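Local coordinates for glycosyl transferase (Staphylococcus aureus, PDB 5TZJ), which is a family 2 glycosyl transferase that holds uridine-diphosphate-N-acetylglucosamine in a pocket beside a mixed beta sheet, at residues V36-C41 and S62-N67; H112-L117 and N188-S193; R126-S131 and Y201-R206; L173-D178 and A214-E219. All blocks are in the same frame, centred on the assembly; numbering follows the deposited sequence.

In the fold
Contacts 1, 2 and 3 all reach the large mixed sheet, whereas contact 4 joins the loops leading into helices 177-188 and 218-233. Contact 1 closes first along the chain, on neighbouring parallel strands 33-39 and 59-63. The other three interleave: segments 112-117, 126-131 and 173-178 come in that order, followed by their partners 188-193, 201-206 and 214-219. Strand 115-122, which carries segment 112-117 and leads into the loop holding 126-131, has 192-195 and 201-203 as parallel neighbours. Contacts 1, 3 and 4 touch uridine-diphosphate-N-acetylglucosamine at the uracil, diphosphate and sugar respectively; the centres of contacts 1 and 3 are 25 Å apart. Contact 2 lies off the pocket, with its centre 29 Å from that of contact 1.

Contact 1: V36-C41 and S62-N67; sequences VVVDDC and SQLETN. With UD1 (uridine-diphosphate-N-acetylglucosamine), chain C.
V38 and D39 run parallel to S62 and Q63 at the end of the beta-alpha-beta unit made by strand 33-39, helix 46-51 and strand 59-63, part of the Rossmann-like core expected of a family 2 glycosyl transferase. Three backbone bonds sew the strands together: S62 N to V37 O, D39 N to S62 O, and L64 N to D39 O, the last at 2.9 Å. A water bridges V37 O and S62 OG. Beyond D39 the chain bends through an inverse gamma turn centred on D40. Past the strand ends, C41 CB makes a close van der Waals approach to the backbone, 3.3 Å from L64 O.

The apolar part is small. V38 and L64 meet by their methyls, CG1 to CD2 at 3.9 Å, on the face where V38 also packs against P74 and A78 of helix 72-81.

Side-chain hydrogen bonds do the rest. Q63 and D39 lie side by side on the other face, and Q63 NE2 reaches D39 OD2 at 2.8 Å, almost straight (175°) but from above the carboxylate plane. The second oxygen, D39 OD1, is taken by S42 and T9. D40 and N67 cross at about a right angle and together read the uracil edge. D40 CG stands opposite its own backbone N (chi1 -152°), which sends OD2 to UD1 N3 at 2.6 Å, while OD1 accepts from S68 N. N67 OD1 accepts from G69 N, which helps fix the amide's rotation. N67 ND2 then divides its hydrogens between D40 O and UD1 O4, each at 3.0 Å.

Contact 2: H112-L117 and N188-S193; sequences HSDVLL and NANRIS
V115 and L116 pair in parallel with I192 and S193, and this sheet end of the contact is the tight part. S193 N bonds to V115 O at 2.9 Å and L117 N to S193 O, so S193 is gripped through both its backbone N and its O. L117 CD1 lies 3.6 Å from I192 CG2, their side chains crossing at a slant, and Y186 of helix 177-188 packs on both. On the other face L116 CD1 rests against S193 CB, with F107 of helix 100-111 touching both residues.

Polar atoms are buried here too. S113 OG donates to S193 OG at 2.7 Å, and S193 OG is further bonded to P138 O. R191 O takes two donors, D114 N and V115 N, the first at 2.8 Å and the second longer.

Toward the outer end the packing thins. H112 and N190 are exposed, and R191 brings only its CG near S113 before its chain bends at chi3 (-48°) and its guanidinium forms a salt bridge with E139. A189 CB still closes on D114 CB at 3.6 Å.

D114 OD2 receives N190 N at 2.6 Å on its anti lone pair and R191 N from above the carboxylate plane; OD1 meets R158 in a salt bridge. With two backbone donors and an arginine round it, this buried carboxylate is probably stabilised as the anion, pinning the turn between helix 177-188 and strand 192-195.

Contact 3: R126-S131 and Y201-R206; sequences RGVPQS and YYATKR. With UD1 (uridine-diphosphate-N-acetylglucosamine), chain C.
R126 and K205 are the closest backbone pair, 5.2 Å between CA atoms, where the loop after strand 115-122 passes the end of strand 201-203. The R126 side chain lies over the backbone of A203 and T204: CB is 3.5 Å from A203 O and CD 3.2 Å from T204 O. The chain is bent at chi2 (99°), which lays CD on T204 O and directs the guanidinium to the ligand. There NH1 is shared between T204 O at 3.3 Å, met nearly end-on but tilted 27° out of the guanidinium plane, and UD1 O1B at 3.1 Å, near that plane. K205 crosses R126 at about a right angle, its CD 3.4 Å from R126 CD.

Strand 201-203 is a parallel neighbour of 115-122 in the mixed sheet of this family 2 glycosyl transferase, and the two segments that follow those strands place basic side chains at the diphosphate of uridine-diphosphate-N-acetylglucosamine. V128 CG2 packs on A203 CB at 3.8 Å.

R206 comes to the other phosphate: NH2 makes weak hydrogen bonds to UD1 O1A at 2.9 Å and to O2A. Its remaining nitrogens are tied back to the protein, NE by a salt bridge to D93 and NH1 by a bond to E209 O.

Contact 4: L173-D178 and A214-E219; sequences LKSAED and AYVSPE. With UD1 (uridine-diphosphate-N-acetylglucosamine), chain C.
V216, K174 and A214 make most of this contact, which is van der Waals packing with no hydrogen bond between the two segments. V216 turns its methyls to two different residues. Its chi1 of 48° swings CG2 away from the backbone N and onto L173 CD1 at 3.8 Å, while CG1 lies 4.0 Å from S175 OG.

K174 uses only the aliphatic part of its chain. Its CB faces A214 CB, methylene against methyl at 4.0 Å, and CG passes 3.7 Å from Y215 O. A bend at chi2 (-88°) then leads the amine away from 214-219.

The far side of 173-178 lines the ligand pocket. S175 CA comes within 3.6 Å of UD1 O6'. Just beyond it, E177 grips the sugar with both carboxylate oxygens: OE1 accepts from UD1 O4' and OE2 from UD1 O6', each at 2.7 Å. R75 forms a salt bridge to OE1 and so helps hold the carboxylate in place.

Both segments are lead-ins to helices. Segment 173-178 leads into helix 177-188, and S217 is the N-cap of helix 218-233, its OG bonded to D220 N. That second helix also packs against 173-178, with V224 on L173 and F221 and M225 on A176, while helix 271-282 touches P218 and E219.

Contact 1: V36-C41 and S62-N67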
# COMPACT_ATOMS: atom_id res chain seq x y z
N VAL A 36 -6.94 2.68 19.85
CA VAL A 36 -6.50 4.07 19.79
C VAL A 36 -7.22 4.71 18.62
O VAL A 36 -6.92 4.44 17.45
CB VAL A 36 -4.98 4.20 19.64
CG1 VAL A 36 -4.57 5.69 19.77
CG2 VAL A 36 -4.26 3.30 20.64
N VAL A 37 -8.19 5.54 18.96
CA VAL A 37 -9.05 6.20 17.99
C VAL A 37 -8.59 7.64 17.91
O VAL A 37 -8.63 8.36 18.93
CB VAL A 37 -10.53 6.10 18.40
CG1 VAL A 37 -11.42 6.92 17.40
CG2 VAL A 37 -10.98 4.64 18.47
N VAL A 38 -8.18 8.06 16.71
CA VAL A 38 -7.90 9.46 16.46
C VAL A 38 -8.88 9.97 15.40
O VAL A 38 -8.90 9.49 14.26
CB VAL A 38 -6.45 9.70 16.03
CG1 VAL A 38 -6.22 11.24 15.81
CG2 VAL A 38 -5.55 9.15 17.07
N ASP A 39 -9.69 10.95 15.78
CA ASP A 39 -10.75 11.44 14.92
C ASP A 39 -10.25 12.66 14.16
O ASP A 39 -9.79 13.64 14.76
CB ASP A 39 -12.00 11.80 15.75
CG ASP A 39 -13.12 12.32 14.87
OD1 ASP A 39 -13.78 11.48 14.18
OD2 ASP A 39 -13.31 13.55 14.84
N ASP A 40 -10.34 12.59 12.84
CA ASP A 40 -9.82 13.66 11.98
C ASP A 40 -10.84 14.78 11.82
O ASP A 40 -11.24 15.15 10.70
CB ASP A 40 -9.42 13.08 10.62
CG ASP A 40 -8.32 13.88 9.95
OD1 ASP A 40 -8.00 14.99 10.48
OD2 ASP A 40 -7.81 13.42 8.89
N CYS A 41 -11.27 15.32 12.97
CA CYS A 41 -12.18 16.47 13.04
C CYS A 41 -13.52 16.18 12.37
O CYS A 41 -13.98 16.91 11.49
CB CYS A 41 -11.53 17.72 12.44
SG CYS A 41 -12.32 19.25 13.09
N SER A 62 -8.82 10.71 20.88
CA SER A 62 -8.53 12.12 20.79
C SER A 62 -9.01 12.59 19.42
O SER A 62 -9.41 11.78 18.58
CB SER A 62 -7.04 12.40 20.98
OG SER A 62 -6.30 11.80 19.94
N GLN A 63 -9.01 13.91 19.23
CA GLN A 63 -9.54 14.47 18.01
C GLN A 63 -8.68 15.63 17.56
O GLN A 63 -8.34 16.50 18.38
CB GLN A 63 -11.00 14.94 18.21
CG GLN A 63 -11.61 15.69 17.03
CD GLN A 63 -13.02 16.18 17.35
OE1 GLN A 63 -13.20 17.07 18.18
NE2 GLN A 63 -14.02 15.58 16.70
N LEU A 64 -8.32 15.65 16.28
CA LEU A 64 -7.56 16.75 15.72
C LEU A 64 -8.47 17.96 15.53
O LEU A 64 -9.65 17.83 15.18
CB LEU A 64 -6.94 16.37 14.38
CG LEU A 64 -6.16 15.05 14.35
CD1 LEU A 64 -5.47 14.86 12.98
CD2 LEU A 64 -5.13 15.02 15.50
N GLU A 65 -7.89 19.14 15.72
CA GLU A 65 -8.67 20.37 15.65
C GLU A 65 -9.07 20.76 14.24
O GLU A 65 -9.90 21.65 14.09
CB GLU A 65 -7.86 21.49 16.28
CG GLU A 65 -6.64 21.84 15.48
CD GLU A 65 -6.02 23.13 15.97
OE1 GLU A 65 -5.09 23.65 15.30
OE2 GLU A 65 -6.50 23.63 17.02
N THR A 66 -8.51 20.13 13.21
CA THR A 66 -8.97 20.41 11.86
C THR A 66 -8.68 19.18 11.00
O THR A 66 -7.78 18.40 11.31
CB THR A 66 -8.31 21.68 11.31
OG1 THR A 66 -9.12 22.25 10.27
CG2 THR A 66 -6.90 21.40 10.83
N ASN A 67 -9.47 18.99 9.93
CA ASN A 67 -9.32 17.76 9.16
C ASN A 67 -7.96 17.73 8.45
O ASN A 67 -7.59 18.66 7.73
CB ASN A 67 -10.45 17.59 8.15
CG ASN A 67 -10.22 16.37 7.26
OD1 ASN A 67 -9.67 16.48 6.15
ND2 ASN A 67 -10.53 15.18 7.79
C1' UD1 C . -7.83 2.26 1.33
C2' UD1 C . -6.87 1.57 2.30
C3' UD1 C . -6.65 2.51 3.43
C4' UD1 C . -5.81 3.62 2.89
C5' UD1 C . -6.68 4.44 1.94
C6' UD1 C . -5.90 5.56 1.33
C7' UD1 C . -7.10 -0.92 2.01
C8' UD1 C . -6.24 -0.81 0.76
N2' UD1 C . -7.43 0.27 2.76
O1' UD1 C . -9.02 2.39 2.01
O3' UD1 C . -6.06 1.86 4.59
O4' UD1 C . -5.32 4.42 3.95
O5' UD1 C . -7.23 3.57 0.87
O6' UD1 C . -4.63 5.09 0.93
O7' UD1 C . -7.53 -1.95 2.36
N1 UD1 C . -9.75 9.02 7.23
C2 UD1 C . -9.16 10.06 8.12
N3 UD1 C . -9.09 11.49 7.68
C4 UD1 C . -9.58 11.84 6.35
C5 UD1 C . -10.15 10.79 5.45
C6 UD1 C . -10.22 9.38 5.90
O2 UD1 C . -8.77 9.76 9.18
O4 UD1 C . -9.53 12.97 6.00
C1B UD1 C . -9.75 7.65 7.67
C2B UD1 C . -11.15 6.86 7.41
O2' UD1 C . -12.10 7.18 8.50
C3B UD1 C . -10.78 5.58 7.35
C4B UD1 C . -9.34 5.57 6.80
O4B UD1 C . -8.83 7.01 6.96
O3B UD1 C . -10.68 4.96 8.72
C5B UD1 C . -9.23 5.24 5.41
O5B UD1 C . -9.98 6.14 4.65
PA UD1 C . -11.05 5.48 3.58
O1A UD1 C . -11.99 6.54 3.06
O2A UD1 C . -11.81 4.34 4.24
O3A UD1 C . -10.07 4.88 2.38
PB UD1 C . -10.22 3.44 1.56
O1B UD1 C . -11.54 2.74 1.79
O2B UD1 C . -10.14 3.94 0.13
O HOH W 1 -6.25 8.94 20.89

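Contact 2: H112-L117 and N188-S193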
# COMPACT_ATOMS: atom_id res chain seq x y z
N HIS A 112 7.96 -14.89 16.21
CA HIS A 112 8.60 -13.59 16.46
C HIS A 112 8.61 -12.72 15.20
O HIS A 112 9.59 -12.03 14.90
CB HIS A 112 10.01 -13.75 17.02
CG HIS A 112 10.07 -14.63 18.24
ND1 HIS A 112 10.40 -15.96 18.18
CD2 HIS A 112 9.81 -14.36 19.54
CE1 HIS A 112 10.36 -16.48 19.40
NE2 HIS A 112 10.02 -15.53 20.24
N SER A 113 7.51 -12.75 14.46
CA SER A 113 7.34 -11.88 13.30
C SER A 113 7.58 -10.41 13.68
O SER A 113 7.24 -9.97 14.78
CB SER A 113 5.93 -12.03 12.72
OG SER A 113 5.52 -13.40 12.70
N ASP A 114 8.14 -9.65 12.74
CA ASP A 114 8.17 -8.19 12.86
C ASP A 114 7.03 -7.53 12.13
O ASP A 114 6.59 -6.44 12.53
CB ASP A 114 9.48 -7.63 12.32
CG ASP A 114 10.65 -8.13 13.12
OD1 ASP A 114 10.47 -8.34 14.35
OD2 ASP A 114 11.73 -8.33 12.51
N VAL A 115 6.55 -8.18 11.07
CA VAL A 115 5.40 -7.75 10.29
C VAL A 115 4.58 -8.99 10.04
O VAL A 115 5.11 -10.00 9.55
CB VAL A 115 5.83 -7.07 8.96
CG1 VAL A 115 4.66 -6.80 8.03
CG2 VAL A 115 6.62 -5.80 9.25
N LEU A 116 3.29 -8.96 10.39
CA LEU A 116 2.42 -10.12 10.18
C LEU A 116 1.30 -9.70 9.23
O LEU A 116 0.46 -8.87 9.59
CB LEU A 116 1.86 -10.66 11.49
CG LEU A 116 0.87 -11.83 11.46
CD1 LEU A 116 1.40 -13.12 10.71
CD2 LEU A 116 0.47 -12.22 12.86
N LEU A 117 1.30 -10.27 8.04
CA LEU A 117 0.19 -10.09 7.12
C LEU A 117 -0.93 -11.00 7.58
O LEU A 117 -0.68 -12.14 7.97
CB LEU A 117 0.60 -10.45 5.68
CG LEU A 117 1.41 -9.38 4.93
CD1 LEU A 117 2.86 -9.34 5.38
CD2 LEU A 117 1.31 -9.52 3.41
N ASN A 188 12.81 -2.93 6.67
CA ASN A 188 13.51 -2.94 7.95
C ASN A 188 13.25 -4.19 8.79
O ASN A 188 13.95 -4.39 9.79
CB ASN A 188 13.12 -1.71 8.78
CG ASN A 188 13.79 -0.46 8.28
OD1 ASN A 188 14.98 -0.24 8.53
ND2 ASN A 188 13.05 0.36 7.54
N ALA A 189 12.28 -5.02 8.44
CA ALA A 189 11.88 -6.08 9.34
C ALA A 189 12.86 -7.23 9.23
O ALA A 189 13.40 -7.50 8.16
CB ALA A 189 10.47 -6.56 9.03
N ASN A 190 13.12 -7.89 10.34
CA ASN A 190 13.92 -9.10 10.27
C ASN A 190 13.11 -10.29 9.80
O ASN A 190 13.66 -11.19 9.17
CB ASN A 190 14.55 -9.40 11.63
CG ASN A 190 15.57 -8.36 12.03
OD1 ASN A 190 16.32 -7.86 11.18
ND2 ASN A 190 15.59 -8.02 13.32
N ARG A 191 11.81 -10.29 10.05
CA ARG A 191 10.98 -11.41 9.64
C ARG A 191 9.58 -10.90 9.32
O ARG A 191 8.99 -10.13 10.10
CB ARG A 191 10.89 -12.49 10.73
CG ARG A 191 9.71 -13.41 10.51
CD ARG A 191 9.83 -14.68 11.30
NE ARG A 191 11.15 -15.26 11.14
CZ ARG A 191 11.44 -16.54 11.33
NH1 ARG A 191 10.49 -17.39 11.68
NH2 ARG A 191 12.69 -16.95 11.18
N ILE A 192 9.07 -11.34 8.17
CA ILE A 192 7.75 -11.00 7.67
C ILE A 192 7.00 -12.31 7.53
O ILE A 192 7.54 -13.27 6.95
CB ILE A 192 7.83 -10.28 6.30
CG1 ILE A 192 8.71 -9.03 6.36
CG2 ILE A 192 6.42 -9.94 5.75
CD1 ILE A 192 8.90 -8.35 4.97
N SER A 193 5.78 -12.38 8.02
CA SER A 193 5.06 -13.64 8.03
C SER A 193 3.68 -13.40 7.45
O SER A 193 3.23 -12.27 7.29
CB SER A 193 4.93 -14.21 9.45
OG SER A 193 6.15 -14.09 10.14

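Contact 3: R126-S131 and Y201-R206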
# COMPACT_ATOMS: atom_id res chain seq x y z
N ARG A 126 -16.13 -5.16 -2.51
CA ARG A 126 -14.76 -4.66 -2.37
C ARG A 126 -13.75 -5.70 -2.85
O ARG A 126 -13.82 -6.88 -2.49
CB ARG A 126 -14.49 -4.29 -0.92
CG ARG A 126 -13.05 -3.93 -0.67
CD ARG A 126 -12.86 -2.44 -0.66
NE ARG A 126 -11.48 -2.05 -0.40
CZ ARG A 126 -11.14 -0.97 0.29
NH1 ARG A 126 -12.07 -0.16 0.80
NH2 ARG A 126 -9.85 -0.68 0.47
N GLY A 127 -12.81 -5.25 -3.68
CA GLY A 127 -11.72 -6.11 -4.11
C GLY A 127 -10.59 -6.07 -3.10
O GLY A 127 -10.27 -5.03 -2.55
N VAL A 128 -9.99 -7.23 -2.86
CA VAL A 128 -8.90 -7.32 -1.89
C VAL A 128 -7.79 -8.19 -2.45
O VAL A 128 -8.07 -9.19 -3.13
CB VAL A 128 -9.43 -7.85 -0.54
CG1 VAL A 128 -8.32 -8.35 0.28
CG2 VAL A 128 -10.20 -6.77 0.24
N PRO A 129 -6.51 -7.86 -2.20
CA PRO A 129 -5.42 -8.73 -2.67
C PRO A 129 -5.55 -10.14 -2.11
O PRO A 129 -5.90 -10.34 -0.95
CB PRO A 129 -4.16 -8.03 -2.13
CG PRO A 129 -4.63 -7.23 -1.01
CD PRO A 129 -5.97 -6.72 -1.45
N GLN A 130 -5.25 -11.13 -2.95
CA GLN A 130 -5.32 -12.52 -2.51
C GLN A 130 -4.10 -13.35 -2.86
O GLN A 130 -3.93 -14.42 -2.26
CB GLN A 130 -6.56 -13.21 -3.08
CG GLN A 130 -7.87 -12.60 -2.65
CD GLN A 130 -8.96 -12.79 -3.68
OE1 GLN A 130 -9.92 -13.52 -3.46
NE2 GLN A 130 -8.81 -12.13 -4.83
N SER A 131 -3.25 -12.91 -3.80
CA SER A 131 -2.18 -13.76 -4.31
C SER A 131 -1.13 -14.10 -3.26
O SER A 131 -0.47 -15.14 -3.38
CB SER A 131 -1.50 -13.11 -5.51
OG SER A 131 -0.65 -12.05 -5.11
N TYR A 201 -9.16 -9.89 8.20
CA TYR A 201 -9.44 -8.48 7.97
C TYR A 201 -10.57 -8.38 6.92
O TYR A 201 -10.37 -8.69 5.74
CB TYR A 201 -8.17 -7.75 7.53
CG TYR A 201 -8.36 -6.25 7.54
CD1 TYR A 201 -9.00 -5.62 6.49
CD2 TYR A 201 -7.96 -5.47 8.62
CE1 TYR A 201 -9.26 -4.26 6.52
CE2 TYR A 201 -8.17 -4.11 8.64
CZ TYR A 201 -8.83 -3.52 7.59
OH TYR A 201 -9.07 -2.16 7.60
N TYR A 202 -11.73 -7.90 7.35
CA TYR A 202 -12.85 -7.66 6.44
C TYR A 202 -12.84 -6.21 5.96
O TYR A 202 -12.98 -5.27 6.76
CB TYR A 202 -14.18 -7.99 7.10
CG TYR A 202 -14.26 -9.42 7.55
CD1 TYR A 202 -13.86 -9.78 8.82
CD2 TYR A 202 -14.71 -10.40 6.69
CE1 TYR A 202 -13.92 -11.10 9.25
CE2 TYR A 202 -14.79 -11.73 7.11
CZ TYR A 202 -14.38 -12.07 8.39
OH TYR A 202 -14.44 -13.37 8.82
N ALA A 203 -12.71 -6.03 4.65
CA ALA A 203 -12.67 -4.71 4.04
C ALA A 203 -13.99 -4.51 3.29
O ALA A 203 -14.35 -5.31 2.42
CB ALA A 203 -11.46 -4.59 3.12
N THR A 204 -14.72 -3.46 3.66
CA THR A 204 -16.03 -3.18 3.11
C THR A 204 -15.94 -2.20 1.94
O THR A 204 -14.91 -1.58 1.68
CB THR A 204 -16.94 -2.59 4.19
OG1 THR A 204 -16.28 -1.48 4.81
CG2 THR A 204 -17.28 -3.65 5.23
N LYS A 205 -17.06 -2.05 1.23
CA LYS A 205 -17.28 -0.93 0.32
C LYS A 205 -18.61 -0.28 0.68
O LYS A 205 -19.67 -0.67 0.17
CB LYS A 205 -17.23 -1.35 -1.14
CG LYS A 205 -16.45 -0.34 -1.98
CD LYS A 205 -15.11 0.04 -1.28
CE LYS A 205 -14.35 1.14 -2.00
NZ LYS A 205 -14.21 0.88 -3.45
N ARG A 206 -18.56 0.70 1.58
CA ARG A 206 -19.67 1.61 1.84
C ARG A 206 -19.60 2.74 0.80
O ARG A 206 -18.80 2.69 -0.14
CB ARG A 206 -19.64 2.08 3.29
CG ARG A 206 -18.26 2.50 3.84
CD ARG A 206 -17.99 3.98 3.63
NE ARG A 206 -16.60 4.35 3.92
CZ ARG A 206 -15.95 5.32 3.28
NH1 ARG A 206 -16.56 5.99 2.31
NH2 ARG A 206 -14.68 5.61 3.59
C1' UD1 C . -7.83 2.26 1.33
C2' UD1 C . -6.87 1.57 2.30
C3' UD1 C . -6.65 2.51 3.43
C4' UD1 C . -5.81 3.62 2.89
C5' UD1 C . -6.68 4.44 1.94
C6' UD1 C . -5.90 5.56 1.33
C7' UD1 C . -7.10 -0.92 2.01
C8' UD1 C . -6.24 -0.81 0.76
N2' UD1 C . -7.43 0.27 2.76
O1' UD1 C . -9.02 2.39 2.01
O3' UD1 C . -6.06 1.86 4.59
O4' UD1 C . -5.32 4.42 3.95
O5' UD1 C . -7.23 3.57 0.87
O6' UD1 C . -4.63 5.09 0.93
O7' UD1 C . -7.53 -1.95 2.36
N1 UD1 C . -9.75 9.02 7.23
C2 UD1 C . -9.16 10.06 8.12
N3 UD1 C . -9.09 11.49 7.68
C4 UD1 C . -9.58 11.84 6.35
C5 UD1 C . -10.15 10.79 5.45
C6 UD1 C . -10.22 9.38 5.90
O2 UD1 C . -8.77 9.76 9.18
O4 UD1 C . -9.53 12.97 6.00
C1B UD1 C . -9.75 7.65 7.67
C2B UD1 C . -11.15 6.86 7.41
O2' UD1 C . -12.10 7.18 8.50
C3B UD1 C . -10.78 5.58 7.35
C4B UD1 C . -9.34 5.57 6.80
O4B UD1 C . -8.83 7.01 6.96
O3B UD1 C . -10.68 4.96 8.72
C5B UD1 C . -9.23 5.24 5.41
O5B UD1 C . -9.98 6.14 4.65
PA UD1 C . -11.05 5.48 3.58
O1A UD1 C . -11.99 6.54 3.06
O2A UD1 C . -11.81 4.34 4.24
O3A UD1 C . -10.07 4.88 2.38
PB UD1 C . -10.22 3.44 1.56
O1B UD1 C . -11.54 2.74 1.79
O2B UD1 C . -10.14 3.94 0.13

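Contact 4: L173-D178 and A214-E219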
# COMPACT_ATOMS: atom_id res chain seq x y z
N LEU A 173 -2.16 13.83 2.67
CA LEU A 173 -2.11 13.11 1.40
C LEU A 173 -3.27 12.14 1.38
O LEU A 173 -3.40 11.28 2.28
CB LEU A 173 -0.75 12.40 1.24
CG LEU A 173 -0.69 11.43 0.10
CD1 LEU A 173 -0.69 12.22 -1.21
CD2 LEU A 173 0.57 10.56 0.27
N LYS A 174 -4.15 12.30 0.38
CA LYS A 174 -5.41 11.56 0.40
C LYS A 174 -5.18 10.05 0.29
O LYS A 174 -5.91 9.26 0.91
CB LYS A 174 -6.34 12.05 -0.72
CG LYS A 174 -6.71 13.53 -0.65
CD LYS A 174 -7.92 13.79 0.22
CE LYS A 174 -8.22 15.27 0.30
NZ LYS A 174 -9.47 15.54 1.08
N SER A 175 -4.17 9.62 -0.48
CA SER A 175 -3.94 8.19 -0.74
C SER A 175 -2.51 7.96 -1.25
O SER A 175 -1.78 8.90 -1.58
CB SER A 175 -4.97 7.63 -1.75
OG SER A 175 -4.83 8.23 -3.05
N ALA A 176 -2.14 6.68 -1.35
CA ALA A 176 -0.79 6.17 -1.58
C ALA A 176 0.16 6.42 -0.41
O ALA A 176 1.30 5.95 -0.45
CB ALA A 176 -0.17 6.73 -2.87
N GLU A 177 -0.31 7.07 0.66
CA GLU A 177 0.50 7.28 1.87
C GLU A 177 0.90 5.94 2.50
O GLU A 177 1.98 5.83 3.11
CB GLU A 177 -0.30 8.21 2.84
CG GLU A 177 -1.35 7.57 3.80
CD GLU A 177 -2.46 6.66 3.15
OE1 GLU A 177 -2.98 5.75 3.86
OE2 GLU A 177 -2.84 6.83 1.97
N ASP A 178 0.12 4.90 2.31
CA ASP A 178 0.46 3.64 2.95
C ASP A 178 1.62 2.96 2.23
O ASP A 178 2.37 2.20 2.84
CB ASP A 178 -0.77 2.73 2.99
CG ASP A 178 -1.54 2.68 1.64
OD1 ASP A 178 -1.23 3.46 0.69
OD2 ASP A 178 -2.47 1.87 1.53
N ALA A 214 -10.04 9.47 -4.03
CA ALA A 214 -10.04 10.93 -3.96
C ALA A 214 -8.91 11.51 -4.84
O ALA A 214 -7.96 10.82 -5.19
CB ALA A 214 -9.88 11.40 -2.51
N TYR A 215 -9.03 12.79 -5.20
CA TYR A 215 -8.03 13.36 -6.10
C TYR A 215 -6.72 13.61 -5.36
O TYR A 215 -6.71 14.15 -4.25
CB TYR A 215 -8.51 14.67 -6.73
CG TYR A 215 -7.45 15.34 -7.61
CD1 TYR A 215 -7.16 14.84 -8.88
CD2 TYR A 215 -6.74 16.46 -7.17
CE1 TYR A 215 -6.19 15.44 -9.68
CE2 TYR A 215 -5.76 17.06 -7.96
CZ TYR A 215 -5.49 16.54 -9.21
OH TYR A 215 -4.53 17.13 -10.01
N VAL A 216 -5.62 13.17 -5.96
CA VAL A 216 -4.27 13.57 -5.58
C VAL A 216 -3.53 13.93 -6.87
O VAL A 216 -3.58 13.17 -7.84
CB VAL A 216 -3.53 12.46 -4.80
CG1 VAL A 216 -3.67 11.14 -5.52
CG2 VAL A 216 -2.07 12.80 -4.65
N SER A 217 -2.89 15.09 -6.89
CA SER A 217 -2.23 15.53 -8.10
C SER A 217 -1.16 14.52 -8.53
O SER A 217 -0.63 13.76 -7.70
CB SER A 217 -1.58 16.90 -7.90
OG SER A 217 -0.49 16.73 -7.01
N PRO A 218 -0.84 14.47 -9.82
CA PRO A 218 0.26 13.58 -10.24
C PRO A 218 1.53 13.91 -9.49
O PRO A 218 2.31 13.03 -9.13
CB PRO A 218 0.40 13.86 -11.75
CG PRO A 218 -0.84 14.53 -12.15
CD PRO A 218 -1.43 15.22 -10.94
N GLU A 219 1.73 15.20 -9.21
CA GLU A 219 2.91 15.62 -8.48
C GLU A 219 2.98 14.95 -7.10
O GLU A 219 4.02 14.40 -6.72
CB GLU A 219 2.91 17.15 -8.35
CG GLU A 219 3.00 17.91 -9.71
CD GLU A 219 1.68 17.98 -10.52
OE1 GLU A 219 0.59 17.63 -9.99
OE2 GLU A 219 1.74 18.41 -11.71
C1' UD1 C . -7.83 2.26 1.33
C2' UD1 C . -6.87 1.57 2.30
C3' UD1 C . -6.65 2.51 3.43
C4' UD1 C . -5.81 3.62 2.89
C5' UD1 C . -6.68 4.44 1.94
C6' UD1 C . -5.90 5.56 1.33
C7' UD1 C . -7.10 -0.92 2.01
C8' UD1 C . -6.24 -0.81 0.76
N2' UD1 C . -7.43 0.27 2.76
O1' UD1 C . -9.02 2.39 2.01
O3' UD1 C . -6.06 1.86 4.59
O4' UD1 C . -5.32 4.42 3.95
O5' UD1 C . -7.23 3.57 0.87
O6' UD1 C . -4.63 5.09 0.93
O7' UD1 C . -7.53 -1.95 2.36
N1 UD1 C . -9.75 9.02 7.23
C2 UD1 C . -9.16 10.06 8.12
N3 UD1 C . -9.09 11.49 7.68
C4 UD1 C . -9.58 11.84 6.35
C5 UD1 C . -10.15 10.79 5.45
C6 UD1 C . -10.22 9.38 5.90
O2 UD1 C . -8.77 9.76 9.18
O4 UD1 C . -9.53 12.97 6.00
C1B UD1 C . -9.75 7.65 7.67
C2B UD1 C . -11.15 6.86 7.41
O2' UD1 C . -12.10 7.18 8.50
C3B UD1 C . -10.78 5.58 7.35
C4B UD1 C . -9.34 5.57 6.80
O4B UD1 C . -8.83 7.01 6.96
O3B UD1 C . -10.68 4.96 8.72
C5B UD1 C . -9.23 5.24 5.41
O5B UD1 C . -9.98 6.14 4.65
PA UD1 C . -11.05 5.48 3.58
O1A UD1 C . -11.99 6.54 3.06
O2A UD1 C . -11.81 4.34 4.24
O3A UD1 C . -10.07 4.88 2.38
PB UD1 C . -10.22 3.44 1.56
O1B UD1 C . -11.54 2.74 1.79
O2B UD1 C . -10.14 3.94 0.13